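Local coordinates for protein Asp/Glu-specific dipeptidyl-peptidase (Flavobacterium psychrophilum, PDB 5JXF) that removes dipeptides from the N-terminus of oligopeptides as a serine peptidase of family S46, strictly requiring Asp or Glu at the P1 position, at residues Thr289-Pro294 and Phe578-Ser583; Thr191-Asn196 and Ile563-Gln568; Gly39-Ser44 and Val587-Val592. All coordinates share one frame; numbering follows the deposited sequence.

Contact 1: Thr289-Pro294 and Phe578-Ser583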
ATOM      1  N   THR A 289      -4.269 -10.564  26.978  1.00 54.58           N
ATOM      2  CA  THR A 289      -3.023 -10.955  26.342  1.00 54.55           C
ATOM      3  C   THR A 289      -2.748 -12.423  26.663  1.00 63.85           C
ATOM      4  O   THR A 289      -3.192 -12.915  27.697  1.00 59.85           O
ATOM      5  CB  THR A 289      -1.888 -10.000  26.787  1.00 59.15           C
ATOM      6  OG1 THR A 289      -1.608  -9.062  25.725  1.00 62.07           O
ATOM      7  CG2 THR A 289      -0.648 -10.718  27.197  1.00 59.33           C
ATOM      8  N   GLN A 290      -2.084 -13.135  25.746  1.00 57.81           N
ATOM      9  CA  GLN A 290      -1.763 -14.549  25.942  1.00 56.78           C
ATOM     10  C   GLN A 290      -0.356 -14.858  25.453  1.00 54.74           C
ATOM     11  O   GLN A 290      -0.197 -15.562  24.471  1.00 52.08           O
ATOM     12  CB  GLN A 290      -2.756 -15.445  25.195  1.00 61.94           C
ATOM     13  CG  GLN A 290      -4.202 -15.199  25.551  1.00 66.75           C
ATOM     14  CD  GLN A 290      -5.147 -16.159  24.865  1.00 72.45           C
ATOM     15  OE1 GLN A 290      -5.666 -17.088  25.489  1.00 77.75           O
ATOM     16  NE2 GLN A 290      -5.405 -15.922  23.586  1.00 75.57           N
ATOM     17  N   GLU A 291       0.663 -14.328  26.121  1.00 57.16           N
ATOM     18  CA  GLU A 291       2.026 -14.451  25.614  1.00 58.51           C
ATOM     19  C   GLU A 291       2.614 -15.832  25.854  1.00 63.85           C
ATOM     20  O   GLU A 291       3.661 -16.174  25.297  1.00 64.45           O
ATOM     21  CB  GLU A 291       2.947 -13.406  26.252  1.00 61.09           C
ATOM     22  CG  GLU A 291       2.533 -11.947  26.050  1.00 64.61           C
ATOM     23  CD  GLU A 291       2.443 -11.539  24.590  1.00 64.91           C
ATOM     24  OE1 GLU A 291       3.071 -12.189  23.727  1.00 67.18           O
ATOM     25  OE2 GLU A 291       1.725 -10.561  24.314  1.00 62.58           O
ATOM     26  N   TYR A 292       1.948 -16.625  26.685  1.00 63.37           N
ATOM     27  CA  TYR A 292       2.562 -17.849  27.169  1.00 68.91           C
ATOM     28  C   TYR A 292       1.847 -19.119  26.716  1.00 71.58           C
ATOM     29  O   TYR A 292       1.890 -20.142  27.399  1.00 71.65           O
ATOM     30  CB  TYR A 292       2.635 -17.786  28.685  1.00 64.18           C
ATOM     31  CG  TYR A 292       3.256 -16.494  29.147  1.00 69.60           C
ATOM     32  CD1 TYR A 292       4.616 -16.270  28.996  1.00 70.27           C
ATOM     33  CD2 TYR A 292       2.478 -15.478  29.705  1.00 67.05           C
ATOM     34  CE1 TYR A 292       5.191 -15.087  29.408  1.00 69.90           C
ATOM     35  CE2 TYR A 292       3.045 -14.288  30.112  1.00 64.72           C
ATOM     36  CZ  TYR A 292       4.402 -14.099  29.958  1.00 66.78           C
ATOM     37  OH  TYR A 292       4.984 -12.923  30.360  1.00 60.01           O
ATOM     38  N   LEU A 293       1.200 -19.048  25.560  1.00 72.35           N
ATOM     39  CA  LEU A 293       0.454 -20.180  25.040  1.00 66.15           C
ATOM     40  C   LEU A 293       1.390 -21.272  24.546  1.00 71.68           C
ATOM     41  O   LEU A 293       2.552 -21.017  24.246  1.00 72.90           O
ATOM     42  CB  LEU A 293      -0.475 -19.732  23.911  1.00 60.27           C
ATOM     43  CG  LEU A 293      -1.731 -18.977  24.344  1.00 58.84           C
ATOM     44  CD1 LEU A 293      -2.550 -18.554  23.138  1.00 60.71           C
ATOM     45  CD2 LEU A 293      -2.559 -19.817  25.299  1.00 55.09           C
ATOM     46  N   PRO A 294       0.886 -22.509  24.491  1.00 74.86           N
ATOM     47  CA  PRO A 294       1.569 -23.633  23.851  1.00 75.52           C
ATOM     48  C   PRO A 294       1.504 -23.511  22.339  1.00 73.46           C
ATOM     49  O   PRO A 294       0.688 -22.735  21.848  1.00 74.09           O
ATOM     50  CB  PRO A 294       0.749 -24.824  24.312  1.00 75.82           C
ATOM     51  CG  PRO A 294      -0.634 -24.240  24.381  1.00 75.46           C
ATOM     52  CD  PRO A 294      -0.411 -22.927  25.049  1.00 71.13           C
ATOM     53  N   PHE A 578       6.032 -10.973  32.611  1.00 59.76           N
ATOM     54  CA  PHE A 578       4.962 -10.095  33.047  1.00 57.68           C
ATOM     55  C   PHE A 578       3.646 -10.843  32.959  1.00 58.72           C
ATOM     56  O   PHE A 578       3.496 -11.716  32.122  1.00 63.12           O
ATOM     57  CB  PHE A 578       4.920  -8.822  32.195  1.00 59.22           C
ATOM     58  CG  PHE A 578       4.743  -9.075  30.722  1.00 60.70           C
ATOM     59  CD1 PHE A 578       5.836  -9.368  29.919  1.00 60.62           C
ATOM     60  CD2 PHE A 578       3.488  -8.978  30.132  1.00 62.35           C
ATOM     61  CE1 PHE A 578       5.678  -9.579  28.549  1.00 60.22           C
ATOM     62  CE2 PHE A 578       3.320  -9.187  28.755  1.00 53.36           C
ATOM     63  CZ  PHE A 578       4.419  -9.490  27.968  1.00 53.89           C
ATOM     64  N   PRO A 579       2.690 -10.507  33.834  1.00 58.91           N
ATOM     65  CA  PRO A 579       1.377 -11.153  33.800  1.00 56.81           C
ATOM     66  C   PRO A 579       0.603 -10.767  32.550  1.00 57.02           C
ATOM     67  O   PRO A 579       0.727  -9.631  32.089  1.00 55.57           O
ATOM     68  CB  PRO A 579       0.689 -10.609  35.058  1.00 52.07           C
ATOM     69  CG  PRO A 579       1.351  -9.323  35.310  1.00 51.37           C
ATOM     70  CD  PRO A 579       2.786  -9.530  34.928  1.00 50.08           C
ATOM     71  N   ASP A 580      -0.193 -11.691  32.027  1.00 52.22           N
ATOM     72  CA  ASP A 580      -1.022 -11.436  30.851  1.00 49.17           C
ATOM     73  C   ASP A 580      -1.943 -10.281  31.196  1.00 48.51           C
ATOM     74  O   ASP A 580      -2.261 -10.091  32.357  1.00 48.09           O
ATOM     75  CB  ASP A 580      -1.830 -12.687  30.458  1.00 49.94           C
ATOM     76  CG  ASP A 580      -1.035 -13.681  29.568  1.00 60.87           C
ATOM     77  OD1 ASP A 580      -0.337 -13.254  28.619  1.00 60.58           O
ATOM     78  OD2 ASP A 580      -1.127 -14.907  29.806  1.00 56.41           O
ATOM     79  N   ALA A 581      -2.365  -9.497  30.214  1.00 44.93           N
ATOM     80  CA  ALA A 581      -3.318  -8.428  30.499  1.00 48.69           C
ATOM     81  C   ALA A 581      -4.628  -9.048  30.969  1.00 50.76           C
ATOM     82  O   ALA A 581      -4.994 -10.141  30.532  1.00 51.37           O
ATOM     83  CB  ALA A 581      -3.542  -7.546  29.261  1.00 53.37           C
ATOM     84  N   ASN A 582      -5.327  -8.347  31.856  1.00 42.34           N
ATOM     85  CA  ASN A 582      -6.596  -8.808  32.393  1.00 45.31           C
ATOM     86  C   ASN A 582      -7.482  -7.650  32.786  1.00 47.50           C
ATOM     87  O   ASN A 582      -8.151  -7.696  33.826  1.00 48.14           O
ATOM     88  CB  ASN A 582      -6.367  -9.728  33.601  1.00 49.18           C
ATOM     89  CG  ASN A 582      -5.658  -9.023  34.750  1.00 52.38           C
ATOM     90  OD1 ASN A 582      -5.227  -7.873  34.630  1.00 55.45           O
ATOM     91  ND2 ASN A 582      -5.515  -9.726  35.869  1.00 50.71           N
ATOM     92  N   SER A 583      -7.460  -6.610  31.953  1.00 43.20           N
ATOM     93  CA  SER A 583      -8.233  -5.387  32.154  1.00 43.06           C
ATOM     94  C   SER A 583      -7.943  -4.698  33.505  1.00 45.89           C
ATOM     95  O   SER A 583      -8.830  -4.082  34.094  1.00 39.00           O
ATOM     96  CB  SER A 583      -9.734  -5.669  32.025  1.00 43.57           C
ATOM     97  OG  SER A 583      -9.985  -6.608  31.005  1.00 62.72           O
TER

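Contact 2: Thr191-Asn196 and Ile563-Gln568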
ATOM      1  N   THR A 191      -7.900 -11.777  38.543  1.00 59.21           N
ATOM      2  CA  THR A 191      -7.046 -12.947  38.469  1.00 59.78           C
ATOM      3  C   THR A 191      -5.816 -12.665  37.618  1.00 56.04           C
ATOM      4  O   THR A 191      -5.920 -12.100  36.533  1.00 59.32           O
ATOM      5  CB  THR A 191      -7.808 -14.132  37.894  1.00 63.69           C
ATOM      6  OG1 THR A 191      -9.126 -14.155  38.449  1.00 62.85           O
ATOM      7  CG2 THR A 191      -7.093 -15.420  38.211  1.00 55.55           C
ATOM      8  N   PHE A 192      -4.648 -13.051  38.118  1.00 54.99           N
ATOM      9  CA  PHE A 192      -3.392 -12.854  37.398  1.00 56.82           C
ATOM     10  C   PHE A 192      -2.651 -14.174  37.153  1.00 60.84           C
ATOM     11  O   PHE A 192      -2.804 -15.140  37.912  1.00 60.81           O
ATOM     12  CB  PHE A 192      -2.469 -11.901  38.167  1.00 55.60           C
ATOM     13  CG  PHE A 192      -2.933 -10.466  38.198  1.00 56.13           C
ATOM     14  CD1 PHE A 192      -4.024 -10.082  38.968  1.00 53.90           C
ATOM     15  CD2 PHE A 192      -2.244  -9.486  37.483  1.00 49.08           C
ATOM     16  CE1 PHE A 192      -4.436  -8.756  38.997  1.00 47.07           C
ATOM     17  CE2 PHE A 192      -2.641  -8.149  37.518  1.00 45.86           C
ATOM     18  CZ  PHE A 192      -3.736  -7.780  38.267  1.00 48.53           C
ATOM     19  N   PHE A 193      -1.833 -14.196  36.103  1.00 54.21           N
ATOM     20  CA  PHE A 193      -0.989 -15.345  35.781  1.00 57.27           C
ATOM     21  C   PHE A 193      -1.809 -16.628  35.717  1.00 67.40           C
ATOM     22  O   PHE A 193      -1.385 -17.668  36.229  1.00 78.58           O
ATOM     23  CB  PHE A 193       0.136 -15.509  36.812  1.00 64.49           C
ATOM     24  CG  PHE A 193       1.250 -14.500  36.687  1.00 65.36           C
ATOM     25  CD1 PHE A 193       2.139 -14.555  35.626  1.00 67.41           C
ATOM     26  CD2 PHE A 193       1.441 -13.532  37.662  1.00 66.17           C
ATOM     27  CE1 PHE A 193       3.182 -13.638  35.520  1.00 64.91           C
ATOM     28  CE2 PHE A 193       2.482 -12.612  37.562  1.00 65.11           C
ATOM     29  CZ  PHE A 193       3.350 -12.664  36.485  1.00 64.29           C
ATOM     30  N   GLU A 194      -3.000 -16.531  35.131  1.00 65.00           N
ATOM     31  CA  GLU A 194      -3.843 -17.698  34.844  1.00 67.50           C
ATOM     32  C   GLU A 194      -4.366 -18.360  36.116  1.00 70.42           C
ATOM     33  O   GLU A 194      -4.884 -19.471  36.068  1.00 79.11           O
ATOM     34  CB  GLU A 194      -3.073 -18.724  34.004  1.00 75.02           C
ATOM     35  CG  GLU A 194      -2.630 -18.208  32.634  1.00 81.77           C
ATOM     36  CD  GLU A 194      -3.759 -18.170  31.615  1.00 90.08           C
ATOM     37  OE1 GLU A 194      -4.876 -18.633  31.938  1.00 93.24           O
ATOM     38  OE2 GLU A 194      -3.528 -17.661  30.494  1.00 90.17           O
ATOM     39  N   GLY A 195      -4.222 -17.679  37.248  1.00 70.08           N
ATOM     40  CA  GLY A 195      -4.755 -18.172  38.508  1.00 69.68           C
ATOM     41  C   GLY A 195      -3.720 -18.371  39.598  1.00 68.78           C
ATOM     42  O   GLY A 195      -4.057 -18.772  40.720  1.00 70.73           O
ATOM     43  N   ASN A 196      -2.459 -18.099  39.274  1.00 67.15           N
ATOM     44  CA  ASN A 196      -1.377 -18.212  40.248  1.00 74.46           C
ATOM     45  C   ASN A 196      -1.326 -17.038  41.218  1.00 74.51           C
ATOM     46  O   ASN A 196      -0.599 -17.067  42.208  1.00 68.60           O
ATOM     47  CB  ASN A 196      -0.031 -18.336  39.534  1.00 79.54           C
ATOM     48  CG  ASN A 196       0.165 -19.691  38.897  1.00 81.33           C
ATOM     49  OD1 ASN A 196       0.469 -20.669  39.579  1.00 84.77           O
ATOM     50  ND2 ASN A 196       0.016 -19.756  37.576  1.00 82.25           N
ATOM     51  N   ILE A 563      -1.044 -24.261  35.160  1.00 79.07           N
ATOM     52  CA  ILE A 563       0.176 -24.944  35.596  1.00 80.22           C
ATOM     53  C   ILE A 563       1.347 -24.629  34.675  1.00 80.66           C
ATOM     54  O   ILE A 563       2.483 -24.451  35.126  1.00 82.32           O
ATOM     55  CB  ILE A 563      -0.022 -26.463  35.647  1.00 89.52           C
ATOM     56  CG1 ILE A 563      -1.093 -26.824  36.672  1.00 93.88           C
ATOM     57  CG2 ILE A 563       1.285 -27.177  35.980  1.00 92.61           C
ATOM     58  CD1 ILE A 563      -1.355 -28.309  36.749  1.00 94.78           C
ATOM     59  N   TYR A 564       1.057 -24.561  33.381  1.00 75.96           N
ATOM     60  CA  TYR A 564       2.056 -24.200  32.386  1.00 76.73           C
ATOM     61  C   TYR A 564       2.634 -22.822  32.713  1.00 79.10           C
ATOM     62  O   TYR A 564       3.842 -22.603  32.593  1.00 80.94           O
ATOM     63  CB  TYR A 564       1.438 -24.218  30.984  1.00 78.97           C
ATOM     64  CG  TYR A 564       2.430 -24.117  29.846  1.00 81.17           C
ATOM     65  CD1 TYR A 564       3.755 -24.508  30.003  1.00 82.23           C
ATOM     66  CD2 TYR A 564       2.038 -23.612  28.615  1.00 82.14           C
ATOM     67  CE1 TYR A 564       4.657 -24.406  28.960  1.00 84.42           C
ATOM     68  CE2 TYR A 564       2.926 -23.501  27.567  1.00 81.58           C
ATOM     69  CZ  TYR A 564       4.234 -23.896  27.740  1.00 85.26           C
ATOM     70  OH  TYR A 564       5.111 -23.782  26.685  1.00 84.10           O
ATOM     71  N   MET A 565       1.764 -21.907  33.142  1.00 72.87           N
ATOM     72  CA  MET A 565       2.170 -20.551  33.515  1.00 71.94           C
ATOM     73  C   MET A 565       3.126 -20.579  34.707  1.00 68.96           C
ATOM     74  O   MET A 565       4.208 -19.991  34.666  1.00 71.53           O
ATOM     75  CB  MET A 565       0.939 -19.698  33.841  1.00 74.25           C
ATOM     76  CG  MET A 565       1.200 -18.195  33.979  1.00 67.14           C
ATOM     77  SD  MET A 565       1.797 -17.445  32.445  1.00 77.53           S
ATOM     78  CE  MET A 565       3.463 -16.990  32.922  1.00 55.77           C
ATOM     79  N   LYS A 566       2.717 -21.283  35.760  1.00 68.15           N
ATOM     80  CA  LYS A 566       3.535 -21.441  36.964  1.00 76.98           C
ATOM     81  C   LYS A 566       4.883 -22.080  36.651  1.00 81.07           C
ATOM     82  O   LYS A 566       5.909 -21.707  37.223  1.00 80.60           O
ATOM     83  CB  LYS A 566       2.785 -22.275  38.005  1.00 79.03           C
ATOM     84  CG  LYS A 566       3.568 -22.593  39.275  1.00 85.85           C
ATOM     85  CD  LYS A 566       2.719 -23.431  40.230  1.00 89.59           C
ATOM     86  CE  LYS A 566       3.555 -24.113  41.299  1.00 87.90           C
ATOM     87  NZ  LYS A 566       4.273 -23.138  42.163  1.00 87.83           N
ATOM     88  N   ALA A 567       4.874 -23.042  35.737  1.00 84.98           N
ATOM     89  CA  ALA A 567       6.092 -23.738  35.347  1.00 90.40           C
ATOM     90  C   ALA A 567       7.096 -22.763  34.760  1.00 91.95           C
ATOM     91  O   ALA A 567       8.274 -22.775  35.120  1.00 97.17           O
ATOM     92  CB  ALA A 567       5.782 -24.841  34.351  1.00 89.08           C
ATOM     93  N   GLN A 568       6.619 -21.914  33.858  1.00 89.20           N
ATOM     94  CA  GLN A 568       7.485 -20.954  33.188  1.00 86.44           C
ATOM     95  C   GLN A 568       7.997 -19.915  34.180  1.00 81.99           C
ATOM     96  O   GLN A 568       9.135 -19.456  34.078  1.00 84.03           O
ATOM     97  CB  GLN A 568       6.747 -20.292  32.020  1.00 79.96           C
ATOM     98  CG  GLN A 568       6.440 -21.258  30.878  1.00 79.25           C
ATOM     99  CD  GLN A 568       5.731 -20.594  29.710  1.00 76.80           C
ATOM    100  OE1 GLN A 568       6.255 -19.665  29.081  1.00 72.23           O
ATOM    101  NE2 GLN A 568       4.531 -21.077  29.407  1.00 76.73           N
TER

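Contact 3: Gly39-Ser44 and Val587-Val592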
ATOM      1  N   GLY A  39       6.122  -5.919  27.343  1.00 55.07           N
ATOM      2  CA  GLY A  39       5.697  -6.043  28.730  1.00 56.35           C
ATOM      3  C   GLY A  39       4.640  -5.065  29.217  1.00 58.36           C
ATOM      4  O   GLY A  39       4.595  -3.924  28.768  1.00 54.56           O
ATOM      5  N   MET A  40       3.786  -5.523  30.138  1.00 51.30           N
ATOM      6  CA  MET A  40       2.745  -4.690  30.723  1.00 50.86           C
ATOM      7  C   MET A  40       2.765  -4.891  32.239  1.00 51.97           C
ATOM      8  O   MET A  40       2.305  -5.914  32.744  1.00 50.23           O
ATOM      9  CB  MET A  40       1.362  -5.029  30.151  1.00 49.08           C
ATOM     10  CG  MET A  40       1.292  -5.101  28.624  1.00 50.97           C
ATOM     11  SD  MET A  40      -0.210  -5.879  27.976  1.00 52.93           S
ATOM     12  CE  MET A  40      -0.147  -5.347  26.246  1.00 55.07           C
ATOM     13  N   TRP A  41       3.278  -3.899  32.955  1.00 50.06           N
ATOM     14  CA  TRP A  41       3.683  -4.080  34.349  1.00 51.49           C
ATOM     15  C   TRP A  41       2.686  -3.525  35.361  1.00 46.15           C
ATOM     16  O   TRP A  41       2.087  -2.476  35.159  1.00 46.77           O
ATOM     17  CB  TRP A  41       5.063  -3.440  34.559  1.00 50.21           C
ATOM     18  CG  TRP A  41       6.029  -3.917  33.516  1.00 54.72           C
ATOM     19  CD1 TRP A  41       6.374  -3.273  32.359  1.00 58.21           C
ATOM     20  CD2 TRP A  41       6.731  -5.160  33.507  1.00 53.10           C
ATOM     21  NE1 TRP A  41       7.264  -4.033  31.641  1.00 60.53           N
ATOM     22  CE2 TRP A  41       7.499  -5.199  32.324  1.00 59.34           C
ATOM     23  CE3 TRP A  41       6.794  -6.247  34.390  1.00 57.04           C
ATOM     24  CZ2 TRP A  41       8.318  -6.282  32.001  1.00 62.90           C
ATOM     25  CZ3 TRP A  41       7.608  -7.313  34.073  1.00 60.23           C
ATOM     26  CH2 TRP A  41       8.360  -7.327  32.890  1.00 65.50           C
ATOM     27  N   ILE A  42       2.516  -4.255  36.452  1.00 48.41           N
ATOM     28  CA  ILE A  42       1.704  -3.796  37.563  1.00 47.91           C
ATOM     29  C   ILE A  42       2.393  -2.608  38.193  1.00 44.41           C
ATOM     30  O   ILE A  42       3.533  -2.720  38.632  1.00 53.01           O
ATOM     31  CB  ILE A  42       1.495  -4.915  38.596  1.00 50.72           C
ATOM     32  CG1 ILE A  42       0.882  -6.125  37.902  1.00 48.49           C
ATOM     33  CG2 ILE A  42       0.604  -4.425  39.723  1.00 51.06           C
ATOM     34  CD1 ILE A  42       0.756  -7.332  38.776  1.00 47.54           C
ATOM     35  N   PRO A  43       1.705  -1.460  38.238  1.00 44.19           N
ATOM     36  CA  PRO A  43       2.368  -0.188  38.517  1.00 43.29           C
ATOM     37  C   PRO A  43       2.952  -0.099  39.927  1.00 49.25           C
ATOM     38  O   PRO A  43       3.806   0.749  40.176  1.00 47.54           O
ATOM     39  CB  PRO A  43       1.245   0.840  38.333  1.00 42.26           C
ATOM     40  CG  PRO A  43       0.195   0.136  37.558  1.00 46.88           C
ATOM     41  CD  PRO A  43       0.268  -1.284  37.989  1.00 43.36           C
ATOM     42  N   SER A  44       2.506  -0.958  40.834  1.00 46.18           N
ATOM     43  CA  SER A  44       3.049  -0.957  42.191  1.00 48.17           C
ATOM     44  C   SER A  44       4.330  -1.793  42.282  1.00 58.31           C
ATOM     45  O   SER A  44       4.948  -1.879  43.341  1.00 58.53           O
ATOM     46  CB  SER A  44       1.999  -1.481  43.185  1.00 50.38           C
ATOM     47  OG  SER A  44       1.535  -2.765  42.797  1.00 56.33           O
ATOM     48  N   VAL A 587       1.473  -0.428  33.410  1.00 42.85           N
ATOM     49  CA  VAL A 587       2.365   0.528  32.821  1.00 45.55           C
ATOM     50  C   VAL A 587       3.216  -0.201  31.782  1.00 40.63           C
ATOM     51  O   VAL A 587       3.600  -1.348  31.990  1.00 40.63           O
ATOM     52  CB  VAL A 587       3.248   1.180  33.892  1.00 48.06           C
ATOM     53  CG1 VAL A 587       4.333   2.037  33.253  1.00 40.67           C
ATOM     54  CG2 VAL A 587       2.386   2.005  34.827  1.00 47.97           C
ATOM     55  N   THR A 588       3.479   0.468  30.663  1.00 40.06           N
ATOM     56  CA  THR A 588       4.469   0.007  29.699  1.00 40.12           C
ATOM     57  C   THR A 588       5.250   1.237  29.231  1.00 46.24           C
ATOM     58  O   THR A 588       4.736   2.355  29.269  1.00 53.89           O
ATOM     59  CB  THR A 588       3.806  -0.726  28.503  1.00 46.93           C
ATOM     60  OG1 THR A 588       4.808  -1.176  27.578  1.00 52.10           O
ATOM     61  CG2 THR A 588       2.830   0.179  27.778  1.00 37.61           C
ATOM     62  N   TYR A 589       6.496   1.036  28.817  1.00 40.34           N
ATOM     63  CA  TYR A 589       7.345   2.147  28.411  1.00 39.74           C
ATOM     64  C   TYR A 589       8.187   1.779  27.202  1.00 41.41           C
ATOM     65  O   TYR A 589       8.290   0.610  26.835  1.00 38.72           O
ATOM     66  CB  TYR A 589       8.273   2.563  29.541  1.00 46.68           C
ATOM     67  CG  TYR A 589       8.910   1.370  30.193  1.00 45.62           C
ATOM     68  CD1 TYR A 589       8.287   0.747  31.266  1.00 49.22           C
ATOM     69  CD2 TYR A 589      10.116   0.848  29.737  1.00 42.59           C
ATOM     70  CE1 TYR A 589       8.826  -0.358  31.855  1.00 46.62           C
ATOM     71  CE2 TYR A 589      10.677  -0.274  30.344  1.00 43.30           C
ATOM     72  CZ  TYR A 589      10.015  -0.857  31.416  1.00 46.53           C
ATOM     73  OH  TYR A 589      10.502  -1.954  32.069  1.00 48.87           O
ATOM     74  N   GLY A 590       8.833   2.775  26.620  1.00 46.78           N
ATOM     75  CA  GLY A 590       9.725   2.529  25.508  1.00 55.44           C
ATOM     76  C   GLY A 590      10.157   3.854  24.943  1.00 51.87           C
ATOM     77  O   GLY A 590      10.422   4.789  25.700  1.00 50.54           O
ATOM     78  N   LYS A 591      10.199   3.947  23.616  1.00 44.26           N
ATOM     79  CA  LYS A 591      10.634   5.177  22.989  1.00 46.57           C
ATOM     80  C   LYS A 591       9.973   5.401  21.633  1.00 46.17           C
ATOM     81  O   LYS A 591       9.533   4.460  20.981  1.00 51.24           O
ATOM     82  CB  LYS A 591      12.160   5.168  22.846  1.00 50.95           C
ATOM     83  CG  LYS A 591      12.654   4.039  21.964  1.00 53.53           C
ATOM     84  CD  LYS A 591      14.094   3.672  22.259  1.00 65.00           C
ATOM     85  CE  LYS A 591      15.051   4.755  21.825  1.00 71.09           C
ATOM     86  NZ  LYS A 591      16.420   4.519  22.345  1.00 74.67           N
ATOM     87  N   VAL A 592       9.897   6.667  21.237  1.00 47.53           N
ATOM     88  CA  VAL A 592       9.467   7.038  19.909  1.00 43.58           C
ATOM     89  C   VAL A 592      10.459   6.426  18.890  1.00 48.10           C
ATOM     90  O   VAL A 592      11.646   6.751  18.887  1.00 54.85           O
ATOM     91  CB  VAL A 592       9.385   8.578  19.764  1.00 42.91           C
ATOM     92  CG1 VAL A 592       8.969   8.957  18.366  1.00 41.00           C
ATOM     93  CG2 VAL A 592       8.415   9.178  20.796  1.00 41.73           C
TER

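Contact 1: Thr289-Pro294 and Phe578-Ser583
Asp580 shows how one buried carboxylate can organise two irregular loops. Its OD1 accepts the backbone amide of Glu291, 2.9 Å from N, in a fairly straight bond (161° at the hydrogen) that arrives on the syn side of the group, slightly out of its plane. The other oxygen, OD2, lies at the edge of the Tyr292 ring, 3.7 Å from CD2. Beyond it that ring runs on to a second bond: Tyr292 OH donates to Phe578 O at 2.6 Å, in the carbonyl plane and on a lone pair. With Phe578 CG wedged between the residue's own N and carbonyl carbon (chi1 58°), the phenyl group folds back beneath the same hydroxyl, which sits over one face, offset toward the rim. Glu291 CG comes in obliquely to Phe578 CZ at 3.6 Å, while Glu291 CB covers the centre of a face of its neighbour Tyr292. Thr289 completes the tight part, its CB 3.9 Å from Ala581 CB; the still closer approach of its methyl to the carboxylate is doubtful as modelled.

The packing thins at the flanks. Gln290 turns its CB away and remains partly open to solvent, as do Asn582 and Ser583, which lean instead on Arg190 of strand 186-192. The contact thus joins the loop leading into helix 295-325 to the one leading into strand 586-591, with Thr289 about 7 Å, side chain to side chain, from Arg680, which probably reads the acidic P1 residue.

Chemically, Thr289 O lies over one face of the Asp580 carboxylate, above CG and 3.0 Å from OD1, both oxygens acceptors. Nearby Glu194 and the burial would tend to disfavour a second negative charge, which the Glu291 amide offsets in part.

Contact 2: Thr191-Asn196 and Ile563-Gln568
A beta-hairpin turn rests here against a helix at the protein surface: Phe193, Glu194 and Asn196, at the bend between strands 186-192 and 197-214, lie on Met565 and Lys566 of helix 547-571. The hairpin belongs to an antiparallel sheet that also includes strand 239-245, so the contact ties its tip to the long helix. Phe193 and Glu194 take left-handed backbone angles and Gly195 follows with a wide positive phi of its own, together reversing the chain.

Asn196 does double work. Its ND2 donates to Phe193 O, 2.9 Å away and nearly along the C=O axis, a carbonyl that also receives Asn196 N; ND2 further bonds to Arg562 O on the helix. The amide is thereby fixed in rotation, with OD1 3.2 Å from Lys566 CB, the two side chains crossing at about a right angle. With this amide replaced by a methyl group, as in alanine, Arg562 O would probably lose a donor, Phe193 O would keep one fewer, and the turn would be freer to shift. The charged end of Lys566 looks elsewhere, to a salt bridge with Glu570 on the same helix.

Met565 supplies the apolar half. Glu194 crosses it at about a right angle, CG to CB, with methylene groups in touch. Where Met565 CG leaves anti to the residue's own N (chi1 -169°), it comes to 3.5 Å from Phe193 O, and the bend at chi2 carries the chain on until its terminal CE sits at the edge of the Phe193 ring, 3.9 Å from CD1.

Contact 3: Gly39-Ser44 and Val587-Val592
The Trp41 and Tyr589 rings lie nearly parallel, their planes 20° apart, yet slid so far that they barely overlap: the centroid of the five-membered indole ring is 5.6 Å from that of the phenol. They meet obliquely instead, Trp41 CD1 to Tyr589 CE1 at 3.8 Å. Helix 49-57 covers both, and its Glu53 and Asn50 bind the tyrosine hydroxyl.

In the backbone a single antiparallel bridge joins Trp41 and Val587 as a hydrogen-bonded pair, with Trp41 N 2.7 Å from Val587 O and Val587 N 2.8 Å from Trp41 O. Val587 also lays CG2 against Pro43 CB. The loop 39-44 thereby borders strand 586-591, whose other neighbour is strand 279-284, and lies near the substrate site, the Met40 side chain about 8 Å from the bound aspartic acid.

Gly39 closes the set. A side chain there would collide with Trp41 NE1, and Gly39 O accepts from Thr588 OG1 at 3.0 Å, almost collinear with the C=O (174°). Because that hydroxyl is also bonded to His656 N, it both gives and accepts, so its proton is committed to Gly39 and its orientation settled, linking loop, strand and the His656 segment.

Contacts 1 and 3 are buried, whereas contact 2 sits at the surface, and their chemistry follows suit. Inside, hydrogen bonds through backbone atoms, hydroxyls and a carboxylate carry the contacts; at the surface, an amide and the aliphatic parts of Met565, Lys566 and Glu194 meet by packing, without a hydrogen bond between the two segments. One continuous piece of chain serves all three: helix 547-571 in contact 2, the loop 578-583 in contact 1, strand 586-591 in contact 3. Side chains bridge them too. Tyr292 packs on Met565, Phe578 lies against Gly39 and Trp41, and Phe192 reaches Ile42. Arg586 binds carbonyl oxygens of Pro579, Asp580 and Met40, joining contacts 1 and 3, the two that approach the P1 site.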